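Local coordinates for protein thioesterase (Streptomyces coelicolor, PDB 3QMW) that acts as a thioesterase of the prodiginine biosynthetic pathway, probably hydrolysing thioester bonds on an alpha/beta-hydrolase scaffold, at residues Q63-G68 against R74-M79; L110-A115 against E189-H194. One frame throughout, in Å; residues are numbered along the deposited sequence.

Contact 1: Q63-G68 against R74-M79; sequences QLPGRG and RPYDTM
Pro-65 meets Tyr-76 and Pro-75 where a long loop doubles back on itself, and the case illustrates how rigid rings can bring two parts of a loop together by shape, the polar bonds being made to other parts of the fold. The proline ring comes to the edge of the Tyr-76 ring, close to its plane: Pro-65 CG lies 3.6 Å from Tyr-76 CE2 and nearly as close to CD2, and the two side chains cross at about a right angle. Tyr-76 can offer this edge because its CG stands anti to the carbonyl carbon (chi1 -65°), which swings the ring back beside its own backbone N. Arg-74 brings the edge of its guanidinium to one face of the same ring, NH2 standing 3.4 Å above the Tyr-76 plane and offset toward the rim. Pro-75 works on the backbone side. Its CA is 3.4 Å from Pro-65 O, a CA-H...O contact bent to 128° at the hydrogen, and its CB approaches the same oxygen at 3.6 Å. Gly-66 makes this closeness possible: a beta carbon there would fall 3.1 Å from Pro-75 CB, and its phi of 113° favours glycine in any case. Gly-66 and Arg-67 together face Arg-70 in a G1 beta bulge. Trp-11 of the second subunit packs on Pro-65. The whole loop runs from strand 57-61 to helix 79-91, with Tyr-76 resting on Leu-82 and Ala-85 of that helix, while Pro-75 touches Ala-183 of helix 178-189 and Asp-77 forms a salt bridge with Arg-186 there.

Contact 2: L110-A115 against E189-H194; sequences LAYEVA and ERYDWH
The edges of three rings carry this contact: Trp-193 NE1 lies at that of Tyr-112, Tyr-191 OH at that of the indole, and Glu-113 OE2 at that of Tyr-191. Tyr-225 joins from outside the segments, edge-to-face with Trp-193 and with its plane nearly perpendicular to that of Tyr-112. The principle is that rings grouped in this way can bond through their polar ends. Trp-193 NE1 donates to Tyr-112 OH at 3.0 Å, with an angle of 149° at the hydrogen and the acceptor tilted 21° out of the indole plane. Tyr-191 OH donates to Glu-113 OE2 in a very short bond whose exact length deserves caution. Carboxylate and phenol approach from opposite directions, their planes steeply inclined. A bend at chi2 (-75°) gives the glutamate side chain its curved course to the hydroxyl. Arg-196 makes a long, weak ion pair with OE2, and the phenol probably contributes to stabilising the buried carboxylate. A phenylalanine in place of Tyr-112 would probably leave the indole N-H without its acceptor and Trp-193 less firmly oriented. The arrangement ties helix 106-120 to the loop between helix 178-189 and strand 203-208; in the alpha/beta-hydrolase fold, the former is the helix that follows the nucleophile elbow, here consistent with the GxSxG pattern in the turn leading into it.

Contacts 1 and 2 have centres about 15 Å apart, yet they are joined through Met-79, the residue that ends contact 1 and begins helix 79-91. Its CG packs 3.9 Å from Glu-113 CG and 4.0 Å from Tyr-191 CD1, so it borders both partners of the phenol-carboxylate bond of contact 2. Leu-64 CD1 adds a looser touch, 4.2 Å from Leu-110 CD2. Helix 178-189 is a second link: it lies against contact 1 and leads directly into 189-194. Both contacts thus meet helix 106-120, which follows the elbow serine, Ser-105, a residue that probably forms a catalytic triad with His-239 and Asp-211.

Contact 1: Q63-G68 against R74-M79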
loop_
_atom_site.group_PDB
_atom_site.type_symbol
_atom_site.label_atom_id
_atom_site.label_comp_id
_atom_site.label_asym_id
_atom_site.label_seq_id
_atom_site.Cartn_x
_atom_site.Cartn_y
_atom_site.Cartn_z
ATOM N N GLN D 63 10.485 -15.536 -14.254
ATOM C CA GLN D 63 9.807 -16.431 -15.195
ATOM C C GLN D 63 10.551 -17.769 -15.257
ATOM O O GLN D 63 11.678 -17.844 -15.755
ATOM C CB GLN D 63 9.737 -15.813 -16.588
ATOM C CG GLN D 63 8.821 -16.569 -17.520
ATOM C CD GLN D 63 7.376 -16.105 -17.444
ATOM O OE1 GLN D 63 6.659 -16.375 -16.461
ATOM N NE2 GLN D 63 6.926 -15.432 -18.503
ATOM N N LEU D 64 9.913 -18.810 -14.735
ATOM C CA LEU D 64 10.487 -20.144 -14.764
ATOM C C LEU D 64 10.507 -20.662 -16.192
ATOM O O LEU D 64 9.807 -20.121 -17.054
ATOM C CB LEU D 64 9.693 -21.094 -13.861
ATOM C CG LEU D 64 9.698 -20.780 -12.361
ATOM C CD1 LEU D 64 9.567 -22.047 -11.583
ATOM C CD2 LEU D 64 10.940 -20.036 -11.904
ATOM N N PRO D 65 11.320 -21.700 -16.462
ATOM C CA PRO D 65 11.328 -22.224 -17.821
ATOM C C PRO D 65 10.096 -23.076 -18.063
ATOM O O PRO D 65 9.675 -23.802 -17.167
ATOM C CB PRO D 65 12.595 -23.070 -17.864
ATOM C CG PRO D 65 12.753 -23.550 -16.470
ATOM C CD PRO D 65 12.203 -22.472 -15.573
ATOM N N GLY D 66 9.536 -22.967 -19.267
ATOM C CA GLY D 66 8.344 -23.721 -19.664
ATOM C C GLY D 66 7.114 -22.855 -19.881
ATOM O O GLY D 66 5.998 -23.371 -19.955
ATOM N N ARG D 67 7.303 -21.541 -19.990
ATOM C CA ARG D 67 6.181 -20.617 -20.088
ATOM C C ARG D 67 6.658 -19.296 -20.619
ATOM O O ARG D 67 7.851 -19.033 -20.629
ATOM C CB ARG D 67 5.541 -20.415 -18.713
ATOM C CG ARG D 67 6.418 -19.657 -17.720
ATOM C CD ARG D 67 6.122 -20.098 -16.310
ATOM N NE ARG D 67 6.719 -21.397 -15.995
ATOM C CZ ARG D 67 6.392 -22.146 -14.943
ATOM N NH1 ARG D 67 7.000 -23.319 -14.758
ATOM N NH2 ARG D 67 5.450 -21.748 -14.083
ATOM N N GLY D 68 5.718 -18.458 -21.037
ATOM C CA GLY D 68 6.051 -17.188 -21.678
ATOM C C GLY D 68 6.960 -17.412 -22.874
ATOM O O GLY D 68 6.714 -18.305 -23.690
ATOM N N ARG D 74 12.242 -26.987 -21.088
ATOM C CA ARG D 74 11.600 -27.999 -20.265
ATOM C C ARG D 74 11.438 -27.490 -18.821
ATOM O O ARG D 74 12.404 -26.998 -18.224
ATOM C CB ARG D 74 12.438 -29.280 -20.292
ATOM C CG ARG D 74 11.823 -30.478 -19.564
ATOM C CD ARG D 74 12.881 -31.218 -18.732
ATOM N NE ARG D 74 13.459 -30.346 -17.702
ATOM C CZ ARG D 74 14.409 -30.706 -16.841
ATOM N NH1 ARG D 74 14.908 -31.942 -16.860
ATOM N NH2 ARG D 74 14.854 -29.823 -15.947
ATOM N N PRO D 75 10.221 -27.608 -18.255
ATOM C CA PRO D 75 10.016 -27.218 -16.864
ATOM C C PRO D 75 10.590 -28.234 -15.870
ATOM O O PRO D 75 10.513 -29.447 -16.096
ATOM C CB PRO D 75 8.494 -27.174 -16.735
ATOM C CG PRO D 75 8.018 -28.190 -17.695
ATOM C CD PRO D 75 8.983 -28.131 -18.859
ATOM N N TYR D 76 11.149 -27.735 -14.773
ATOM C CA TYR D 76 11.634 -28.597 -13.717
ATOM C C TYR D 76 10.448 -29.182 -12.947
ATOM O O TYR D 76 9.418 -28.512 -12.775
ATOM C CB TYR D 76 12.524 -27.814 -12.752
ATOM C CG TYR D 76 13.813 -27.282 -13.338
ATOM C CD1 TYR D 76 15.019 -27.947 -13.137
ATOM C CD2 TYR D 76 13.836 -26.098 -14.062
ATOM C CE1 TYR D 76 16.207 -27.452 -13.653
ATOM C CE2 TYR D 76 15.025 -25.592 -14.580
ATOM C CZ TYR D 76 16.201 -26.274 -14.375
ATOM O OH TYR D 76 17.368 -25.766 -14.894
ATOM N N ASP D 77 10.602 -30.431 -12.501
ATOM C CA ASP D 77 9.667 -31.070 -11.560
ATOM C C ASP D 77 10.318 -31.383 -10.200
ATOM O O ASP D 77 9.700 -32.021 -9.354
ATOM C CB ASP D 77 9.041 -32.333 -12.173
ATOM C CG ASP D 77 10.040 -33.476 -12.346
ATOM O OD1 ASP D 77 10.734 -33.520 -13.390
ATOM O OD2 ASP D 77 10.115 -34.345 -11.445
ATOM N N THR D 78 11.549 -30.907 -9.990
ATOM C CA THR D 78 12.296 -31.153 -8.752
ATOM C C THR D 78 12.749 -29.821 -8.141
ATOM O O THR D 78 13.320 -28.961 -8.834
ATOM C CB THR D 78 13.529 -32.075 -9.000
ATOM O OG1 THR D 78 13.114 -33.268 -9.678
ATOM C CG2 THR D 78 14.205 -32.466 -7.680
ATOM N N MET D 79 12.514 -29.664 -6.837
ATOM C CA MET D 79 12.614 -28.355 -6.189
ATOM C C MET D 79 14.037 -27.790 -6.074
ATOM O O MET D 79 14.235 -26.602 -6.334
ATOM C CB MET D 79 11.949 -28.391 -4.808
ATOM C CG MET D 79 11.832 -27.024 -4.111
ATOM S SD MET D 79 10.902 -25.750 -5.009
ATOM C CE MET D 79 9.275 -26.502 -5.067
#

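Contact 2: L110-A115 against E189-H194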
loop_
_atom_site.group_PDB
_atom_site.type_symbol
_atom_site.label_atom_id
_atom_site.label_comp_id
_atom_site.label_asym_id
_atom_site.label_seq_id
_atom_site.Cartn_x
_atom_site.Cartn_y
_atom_site.Cartn_z
ATOM N N LEU D 110 9.272 -22.280 -2.889
ATOM C CA LEU D 110 10.432 -22.031 -3.751
ATOM C C LEU D 110 11.281 -20.885 -3.230
ATOM O O LEU D 110 12.504 -20.962 -3.286
ATOM C CB LEU D 110 9.992 -21.765 -5.195
ATOM C CG LEU D 110 11.004 -21.151 -6.179
ATOM C CD1 LEU D 110 12.403 -21.760 -6.096
ATOM C CD2 LEU D 110 10.456 -21.285 -7.580
ATOM N N ALA D 111 10.628 -19.837 -2.729
ATOM C CA ALA D 111 11.316 -18.683 -2.137
ATOM C C ALA D 111 12.241 -19.098 -0.984
ATOM O O ALA D 111 13.432 -18.756 -0.958
ATOM C CB ALA D 111 10.294 -17.680 -1.636
ATOM N N TYR D 112 11.668 -19.844 -0.042
ATOM C CA TYR D 112 12.386 -20.371 1.116
ATOM C C TYR D 112 13.616 -21.181 0.692
ATOM O O TYR D 112 14.731 -20.928 1.156
ATOM C CB TYR D 112 11.408 -21.212 1.955
ATOM C CG TYR D 112 12.021 -22.078 3.031
ATOM C CD1 TYR D 112 12.862 -21.539 4.003
ATOM C CD2 TYR D 112 11.728 -23.439 3.097
ATOM C CE1 TYR D 112 13.413 -22.342 5.003
ATOM C CE2 TYR D 112 12.269 -24.241 4.083
ATOM C CZ TYR D 112 13.108 -23.689 5.033
ATOM O OH TYR D 112 13.644 -24.497 6.003
ATOM N N GLU D 113 13.410 -22.131 -0.215
ATOM C CA GLU D 113 14.499 -22.966 -0.715
ATOM C C GLU D 113 15.627 -22.181 -1.372
ATOM O O GLU D 113 16.789 -22.464 -1.111
ATOM C CB GLU D 113 13.963 -24.008 -1.677
ATOM C CG GLU D 113 13.184 -25.103 -0.974
ATOM C CD GLU D 113 14.076 -26.083 -0.240
ATOM O OE1 GLU D 113 15.150 -26.453 -0.777
ATOM O OE2 GLU D 113 13.690 -26.490 0.876
ATOM N N VAL D 114 15.305 -21.207 -2.212
ATOM C CA VAL D 114 16.343 -20.331 -2.774
ATOM C C VAL D 114 17.060 -19.518 -1.677
ATOM O O VAL D 114 18.257 -19.220 -1.795
ATOM C CB VAL D 114 15.769 -19.349 -3.832
ATOM C CG1 VAL D 114 16.769 -18.221 -4.125
ATOM C CG2 VAL D 114 15.384 -20.098 -5.110
ATOM N N ALA D 115 16.325 -19.154 -0.622
ATOM C CA ALA D 115 16.905 -18.425 0.507
ATOM C C ALA D 115 18.008 -19.258 1.148
ATOM O O ALA D 115 19.153 -18.817 1.265
ATOM C CB ALA D 115 15.834 -18.088 1.529
ATOM N N GLU D 189 5.097 -31.691 -4.073
ATOM C CA GLU D 189 4.492 -32.886 -3.482
ATOM C C GLU D 189 5.471 -34.054 -3.364
ATOM O O GLU D 189 5.236 -34.989 -2.596
ATOM C CB GLU D 189 3.265 -33.264 -4.307
ATOM C CG GLU D 189 2.243 -32.116 -4.404
ATOM C CD GLU D 189 1.119 -32.377 -5.401
ATOM O OE1 GLU D 189 1.317 -33.159 -6.352
ATOM O OE2 GLU D 189 0.023 -31.799 -5.235
ATOM N N ARG D 190 6.548 -33.990 -4.146
ATOM C CA ARG D 190 7.705 -34.884 -4.040
ATOM C C ARG D 190 8.766 -34.248 -3.146
ATOM O O ARG D 190 9.823 -34.830 -2.905
ATOM C CB ARG D 190 8.328 -35.135 -5.423
ATOM C CG ARG D 190 7.363 -35.629 -6.506
ATOM C CD ARG D 190 6.795 -37.011 -6.214
ATOM N NE ARG D 190 7.840 -38.031 -6.121
ATOM C CZ ARG D 190 7.633 -39.298 -5.761
ATOM N NH1 ARG D 190 6.409 -39.734 -5.459
ATOM N NH2 ARG D 190 8.662 -40.141 -5.703
ATOM N N TYR D 191 8.499 -33.026 -2.700
ATOM C CA TYR D 191 9.342 -32.347 -1.723
ATOM C C TYR D 191 9.055 -32.952 -0.368
ATOM O O TYR D 191 7.894 -33.167 -0.015
ATOM C CB TYR D 191 9.001 -30.855 -1.710
ATOM C CG TYR D 191 9.748 -29.995 -0.709
ATOM C CD1 TYR D 191 10.989 -29.446 -1.023
ATOM C CD2 TYR D 191 9.187 -29.686 0.530
ATOM C CE1 TYR D 191 11.664 -28.645 -0.125
ATOM C CE2 TYR D 191 9.852 -28.883 1.438
ATOM C CZ TYR D 191 11.090 -28.366 1.106
ATOM O OH TYR D 191 11.739 -27.564 2.011
ATOM N N ASP D 192 10.112 -33.261 0.373
ATOM C CA ASP D 192 9.978 -33.528 1.803
ATOM C C ASP D 192 11.102 -32.792 2.508
ATOM O O ASP D 192 12.247 -32.825 2.066
ATOM C CB ASP D 192 9.989 -35.031 2.122
ATOM C CG ASP D 192 9.059 -35.387 3.286
ATOM O OD1 ASP D 192 7.832 -35.223 3.145
ATOM O OD2 ASP D 192 9.556 -35.839 4.347
ATOM N N TRP D 193 10.759 -32.115 3.598
ATOM C CA TRP D 193 11.662 -31.155 4.214
ATOM C C TRP D 193 12.848 -31.817 4.934
ATOM O O TRP D 193 12.696 -32.343 6.034
ATOM C CB TRP D 193 10.884 -30.236 5.159
ATOM C CG TRP D 193 11.728 -29.241 5.864
ATOM C CD1 TRP D 193 12.347 -28.155 5.322
ATOM C CD2 TRP D 193 12.053 -29.240 7.256
ATOM N NE1 TRP D 193 13.042 -27.471 6.294
ATOM C CE2 TRP D 193 12.882 -28.120 7.490
ATOM C CE3 TRP D 193 11.727 -30.079 8.329
ATOM C CZ2 TRP D 193 13.385 -27.812 8.757
ATOM C CZ3 TRP D 193 12.229 -29.773 9.592
ATOM C CH2 TRP D 193 13.048 -28.648 9.794
ATOM N N HIS D 194 14.007 -31.792 4.267
ATOM C CA HIS D 194 15.314 -32.062 4.874
ATOM C C HIS D 194 15.505 -31.136 6.070
ATOM O O HIS D 194 15.643 -29.926 5.884
ATOM C CB HIS D 194 16.459 -31.767 3.876
ATOM C CG HIS D 194 16.743 -32.879 2.908
ATOM N ND1 HIS D 194 16.216 -32.912 1.633
ATOM C CD2 HIS D 194 17.526 -33.982 3.018
ATOM C CE1 HIS D 194 16.650 -33.991 1.004
ATOM N NE2 HIS D 194 17.444 -34.659 1.824
#